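Local coordinates for protein glycoside Hydrolase (Bacteroides uniformis, PDB 5T99) that probably cleaves galactose-containing agarose oligosaccharides as a family 2 glycoside hydrolase and binds the sugar mimic galacto-isofagomine in its active site, at residues N31-I41 and D52-W63. Residues are numbered along the deposited sequence; the frame is centred on the assembly and turned at random. Where two conformers were deposited one is given.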
loop_
_atom_site.group_PDB
_atom_site.type_symbol
_atom_site.label_atom_id
_atom_site.label_comp_id
_atom_site.label_asym_id
_atom_site.label_seq_id
_atom_site.Cartn_x
_atom_site.Cartn_y
_atom_site.Cartn_z
ATOM N N ASN A 31 5.351 4.764 20.850
ATOM C CA ASN A 31 4.830 5.886 20.064
ATOM C C ASN A 31 4.318 7.064 20.888
ATOM O O ASN A 31 4.180 8.170 20.362
ATOM C CB ASN A 31 3.657 5.414 19.189
ATOM C CG ASN A 31 4.093 4.590 17.996
ATOM O OD1 ASN A 31 5.272 4.490 17.675
ATOM N ND2 ASN A 31 3.129 4.004 17.321
ATOM N N GLU A 32 3.999 6.830 22.156
ATOM C CA GLU A 32 3.271 7.817 22.932
ATOM C C GLU A 32 4.232 8.830 23.543
ATOM O O GLU A 32 5.365 8.491 23.905
ATOM C CB GLU A 32 2.419 7.146 24.025
ATOM C CG GLU A 32 1.176 6.415 23.511
ATOM C CD GLU A 32 1.502 5.171 22.688
ATOM O OE1 GLU A 32 0.963 5.050 21.565
ATOM O OE2 GLU A 32 2.313 4.326 23.153
ATOM N N ASN A 33 3.761 10.074 23.631
ATOM C CA ASN A 33 4.387 11.150 24.415
ATOM C C ASN A 33 5.751 11.606 23.895
ATOM O O ASN A 33 6.752 11.510 24.595
ATOM C CB ASN A 33 4.458 10.778 25.909
ATOM C CG ASN A 33 3.091 10.447 26.495
ATOM O OD1 ASN A 33 2.142 11.211 26.358
ATOM N ND2 ASN A 33 2.991 9.302 27.149
ATOM N N TRP A 34 5.760 12.114 22.666
ATOM C CA TRP A 34 6.929 12.762 22.096
ATOM C C TRP A 34 6.746 14.277 22.036
ATOM O O TRP A 34 5.626 14.793 22.136
ATOM C CB TRP A 34 7.217 12.242 20.679
ATOM C CG TRP A 34 7.694 10.832 20.616
ATOM C CD1 TRP A 34 6.942 9.707 20.782
ATOM C CD2 TRP A 34 9.027 10.384 20.328
ATOM N NE1 TRP A 34 7.724 8.583 20.631
ATOM C CE2 TRP A 34 9.009 8.969 20.358
ATOM C CE3 TRP A 34 10.236 11.040 20.069
ATOM C CZ2 TRP A 34 10.151 8.200 20.127
ATOM C CZ3 TRP A 34 11.375 10.272 19.847
ATOM C CH2 TRP A 34 11.322 8.864 19.875
ATOM N N ARG A 35 7.875 14.964 21.860
ATOM C CA ARG A 35 7.927 16.388 21.520
ATOM C C ARG A 35 8.443 16.537 20.087
ATOM O O ARG A 35 9.403 15.841 19.701
ATOM C CB ARG A 35 8.877 17.112 22.465
ATOM C CG ARG A 35 8.511 16.981 23.936
ATOM C CD ARG A 35 7.260 17.774 24.247
ATOM N NE ARG A 35 7.114 17.936 25.689
ATOM C CZ ARG A 35 6.589 18.994 26.317
ATOM N NH1 ARG A 35 6.139 20.068 25.654
ATOM N NH2 ARG A 35 6.519 18.977 27.649
ATOM N N PHE A 36 7.812 17.428 19.314
ATOM C CA PHE A 36 8.194 17.708 17.918
ATOM C C PHE A 36 8.448 19.204 17.688
ATOM O O PHE A 36 7.756 20.062 18.243
ATOM C CB PHE A 36 7.113 17.207 16.944
ATOM C CG PHE A 36 7.332 17.620 15.498
ATOM C CD1 PHE A 36 8.394 17.090 14.756
ATOM C CD2 PHE A 36 6.475 18.529 14.874
ATOM C CE1 PHE A 36 8.598 17.459 13.433
ATOM C CE2 PHE A 36 6.674 18.902 13.550
ATOM C CZ PHE A 36 7.736 18.364 12.828
ATOM N N PHE A 37 9.448 19.488 16.857
ATOM C CA PHE A 37 9.747 20.835 16.401
ATOM C C PHE A 37 10.196 20.794 14.938
ATOM O O PHE A 37 11.201 20.158 14.617
ATOM C CB PHE A 37 10.838 21.466 17.281
ATOM C CG PHE A 37 11.189 22.873 16.890
ATOM C CD1 PHE A 37 12.299 23.134 16.084
ATOM C CD2 PHE A 37 10.393 23.946 17.307
ATOM C CE1 PHE A 37 12.616 24.438 15.714
ATOM C CE2 PHE A 37 10.708 25.250 16.942
ATOM C CZ PHE A 37 11.823 25.498 16.149
ATOM N N LYS A 38 9.438 21.469 14.068
ATOM C CA LYS A 38 9.801 21.652 12.663
ATOM C C LYS A 38 10.777 22.821 12.523
ATOM O O LYS A 38 10.403 23.950 12.783
ATOM C CB LYS A 38 8.550 21.928 11.829
ATOM C CG LYS A 38 8.806 22.051 10.335
ATOM C CD LYS A 38 7.516 22.271 9.570
ATOM C CE LYS A 38 7.792 22.422 8.078
ATOM N NZ LYS A 38 6.616 22.972 7.351
ATOM N N GLY A 39 12.014 22.543 12.112
ATOM C CA GLY A 39 13.047 23.573 11.888
ATOM C C GLY A 39 14.359 23.258 12.594
ATOM O O GLY A 39 14.398 22.424 13.508
ATOM N N GLU A 40 15.446 23.899 12.168
ATOM C CA GLU A 40 16.751 23.676 12.792
ATOM C C GLU A 40 16.828 24.448 14.103
ATOM O O GLU A 40 16.293 25.550 14.222
ATOM C CB GLU A 40 17.906 24.079 11.866
ATOM C CG GLU A 40 19.301 23.775 12.417
ATOM C CD GLU A 40 19.550 22.293 12.685
ATOM O OE1 GLU A 40 19.070 21.769 13.714
ATOM O OE2 GLU A 40 20.257 21.654 11.876
ATOM N N ILE A 41 17.477 23.830 15.083
ATOM C CA ILE A 41 17.738 24.439 16.393
ATOM C C ILE A 41 18.979 23.768 16.987
ATOM O O ILE A 41 19.140 22.546 16.886
ATOM C CB ILE A 41 16.508 24.373 17.342
ATOM C CG1 ILE A 41 16.854 24.926 18.736
ATOM C CG2 ILE A 41 15.953 22.956 17.450
ATOM C CD1 ILE A 41 15.660 25.433 19.525
ATOM N N ASP A 52 10.187 22.361 26.403
ATOM C CA ASP A 52 8.868 22.577 27.018
ATOM C C ASP A 52 7.888 23.342 26.106
ATOM O O ASP A 52 6.675 23.183 26.228
ATOM C CB ASP A 52 9.018 23.285 28.370
ATOM C CG ASP A 52 7.780 23.153 29.244
ATOM O OD1 ASP A 52 7.126 24.189 29.507
ATOM O OD2 ASP A 52 7.455 22.013 29.655
ATOM N N SER A 53 8.407 24.162 25.196
ATOM C CA SER A 53 7.566 24.872 24.218
ATOM C C SER A 53 7.154 23.997 23.025
ATOM O O SER A 53 6.219 24.345 22.307
ATOM C CB SER A 53 8.296 26.114 23.692
ATOM O OG SER A 53 9.505 25.746 23.034
ATOM N N TRP A 54 7.869 22.885 22.810
ATOM C CA TRP A 54 7.661 22.009 21.647
ATOM C C TRP A 54 6.275 21.364 21.678
ATOM O O TRP A 54 5.770 20.991 22.739
ATOM C CB TRP A 54 8.731 20.900 21.587
ATOM C CG TRP A 54 10.127 21.349 21.224
ATOM C CD1 TRP A 54 10.657 22.597 21.361
ATOM C CD2 TRP A 54 11.176 20.528 20.694
ATOM N NE1 TRP A 54 11.959 22.609 20.928
ATOM C CE2 TRP A 54 12.303 21.356 20.509
ATOM C CE3 TRP A 54 11.266 19.172 20.336
ATOM C CZ2 TRP A 54 13.515 20.876 19.993
ATOM C CZ3 TRP A 54 12.475 18.689 19.823
ATOM C CH2 TRP A 54 13.581 19.542 19.656
ATOM N N ARG A 55 5.673 21.243 20.503
ATOM C CA ARG A 55 4.367 20.604 20.339
ATOM C C ARG A 55 4.382 19.167 20.878
ATOM O O ARG A 55 5.406 18.490 20.825
ATOM C CB ARG A 55 4.014 20.622 18.861
ATOM C CG ARG A 55 2.722 19.943 18.461
ATOM C CD ARG A 55 2.594 20.043 16.949
ATOM N NE ARG A 55 1.816 18.957 16.367
ATOM C CZ ARG A 55 1.697 18.741 15.054
ATOM N NH1 ARG A 55 2.309 19.537 14.165
ATOM N NH2 ARG A 55 0.969 17.716 14.622
ATOM N N LYS A 56 3.252 18.722 21.417
ATOM C CA LYS A 56 3.121 17.365 21.958
ATOM C C LYS A 56 2.251 16.507 21.045
ATOM O O LYS A 56 1.141 16.903 20.670
ATOM C CB LYS A 56 2.545 17.404 23.374
ATOM C CG LYS A 56 3.601 17.713 24.422
ATOM C CD LYS A 56 3.009 17.907 25.803
ATOM C CE LYS A 56 2.339 19.267 25.930
ATOM N NZ LYS A 56 1.936 19.526 27.338
ATOM N N LEU A 57 2.764 15.327 20.704
ATOM C CA LEU A 57 2.091 14.419 19.783
ATOM C C LEU A 57 2.515 12.969 19.990
ATOM O O LEU A 57 3.556 12.692 20.601
ATOM C CB LEU A 57 2.299 14.861 18.322
ATOM C CG LEU A 57 3.675 14.843 17.624
ATOM C CD1 LEU A 57 4.826 15.186 18.556
ATOM C CD2 LEU A 57 3.983 13.524 16.938
ATOM N N ASN A 58 1.671 12.057 19.501
ATOM C CA ASN A 58 1.994 10.629 19.409
ATOM C C ASN A 58 2.357 10.259 17.963
ATOM O O ASN A 58 1.771 10.769 17.015
ATOM C CB ASN A 58 0.820 9.763 19.875
ATOM C CG ASN A 58 0.425 10.024 21.319
ATOM O OD1 ASN A 58 1.205 10.547 22.129
ATOM N ND2 ASN A 58 -0.802 9.647 21.655
ATOM N N LEU A 59 3.328 9.358 17.827
ATOM C CA LEU A 59 3.741 8.819 16.532
ATOM C C LEU A 59 2.746 7.710 16.170
ATOM O O LEU A 59 2.052 7.221 17.062
ATOM C CB LEU A 59 5.169 8.260 16.628
ATOM C CG LEU A 59 6.239 9.202 17.185
ATOM C CD1 LEU A 59 7.577 8.493 17.254
ATOM C CD2 LEU A 59 6.337 10.465 16.343
ATOM N N PRO A 60 2.651 7.301 14.902
ATOM C CA PRO A 60 3.422 7.849 13.768
ATOM C C PRO A 60 2.948 9.230 13.324
ATOM O O PRO A 60 1.810 9.606 13.591
ATOM C CB PRO A 60 3.183 6.819 12.661
ATOM C CG PRO A 60 1.852 6.218 12.981
ATOM C CD PRO A 60 1.588 6.387 14.454
ATOM N N HIS A 61 3.827 9.957 12.639
ATOM C CA HIS A 61 3.617 11.379 12.319
ATOM C C HIS A 61 4.271 11.776 10.984
ATOM O O HIS A 61 5.474 11.559 10.774
ATOM C CB HIS A 61 4.189 12.232 13.468
ATOM C CG HIS A 61 4.165 13.712 13.222
ATOM N ND1 HIS A 61 2.998 14.421 13.024
ATOM C CD2 HIS A 61 5.164 14.623 13.191
ATOM C CE1 HIS A 61 3.285 15.699 12.859
ATOM N NE2 HIS A 61 4.595 15.847 12.950
ATOM N N ASP A 62 3.459 12.349 10.102
ATOM C CA ASP A 62 3.909 12.982 8.863
ATOM C C ASP A 62 3.683 14.480 9.045
ATOM O O ASP A 62 2.535 14.929 9.025
ATOM C CB ASP A 62 3.057 12.440 7.706
ATOM C CG ASP A 62 3.446 12.994 6.331
ATOM O OD1 ASP A 62 4.523 13.636 6.179
ATOM O OD2 ASP A 62 2.643 12.746 5.392
ATOM N N TRP A 63 4.746 15.262 9.253
ATOM C CA TRP A 63 4.575 16.724 9.357
ATOM C C TRP A 63 4.263 17.394 8.011
ATOM O O TRP A 63 3.708 18.482 7.999
ATOM C CB TRP A 63 5.757 17.408 10.065
ATOM C CG TRP A 63 6.935 17.798 9.199
ATOM C CD1 TRP A 63 6.959 18.738 8.200
ATOM C CD2 TRP A 63 8.265 17.278 9.288
ATOM N NE1 TRP A 63 8.215 18.820 7.665
ATOM C CE2 TRP A 63 9.039 17.941 8.310
ATOM C CE3 TRP A 63 8.879 16.316 10.098
ATOM C CZ2 TRP A 63 10.398 17.675 8.120
ATOM C CZ3 TRP A 63 10.232 16.051 9.914
ATOM C CH2 TRP A 63 10.978 16.735 8.935
#
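The indole of W54 lies against F37 so that CB of F37, not its ring, sits over the centre of the six-membered ring, 3.6 Å from its centroid; the two ring systems are nearly parallel but slid apart. R35 CB borders the same indole, and its chain bends at chi2 (-71°) to bring NH1 back to the carbonyl of W54. That hydrogen bond, 3.1 Å from NH1 to W54 O, lies in both the guanidinium and the carbonyl plane, while K56 CG rests over one guanidinium face. With an alanine in place of W54, F37 CB would probably lose the flat face it packs on and R35 CB a neighbour, leaving a gap beside strand 86-93, whose W87 and R89 also touch the indole. F36 takes the edge of H61 on one ring face, planes at 69°, and its CZ meets W63 CB at 3.5 Å, completing an aromatic cluster. Farther along, L59 CD1 stands over the five-membered ring of W34, 3.5 Å from its centroid, while W34 NE1 donates a hydrogen bond to F30 O. Paired backbone hydrogen bonds join W34 to L57, making 55-57 the antiparallel edge strand beside 34-38 in a beta-sheet of the family 2 sugar-binding domain.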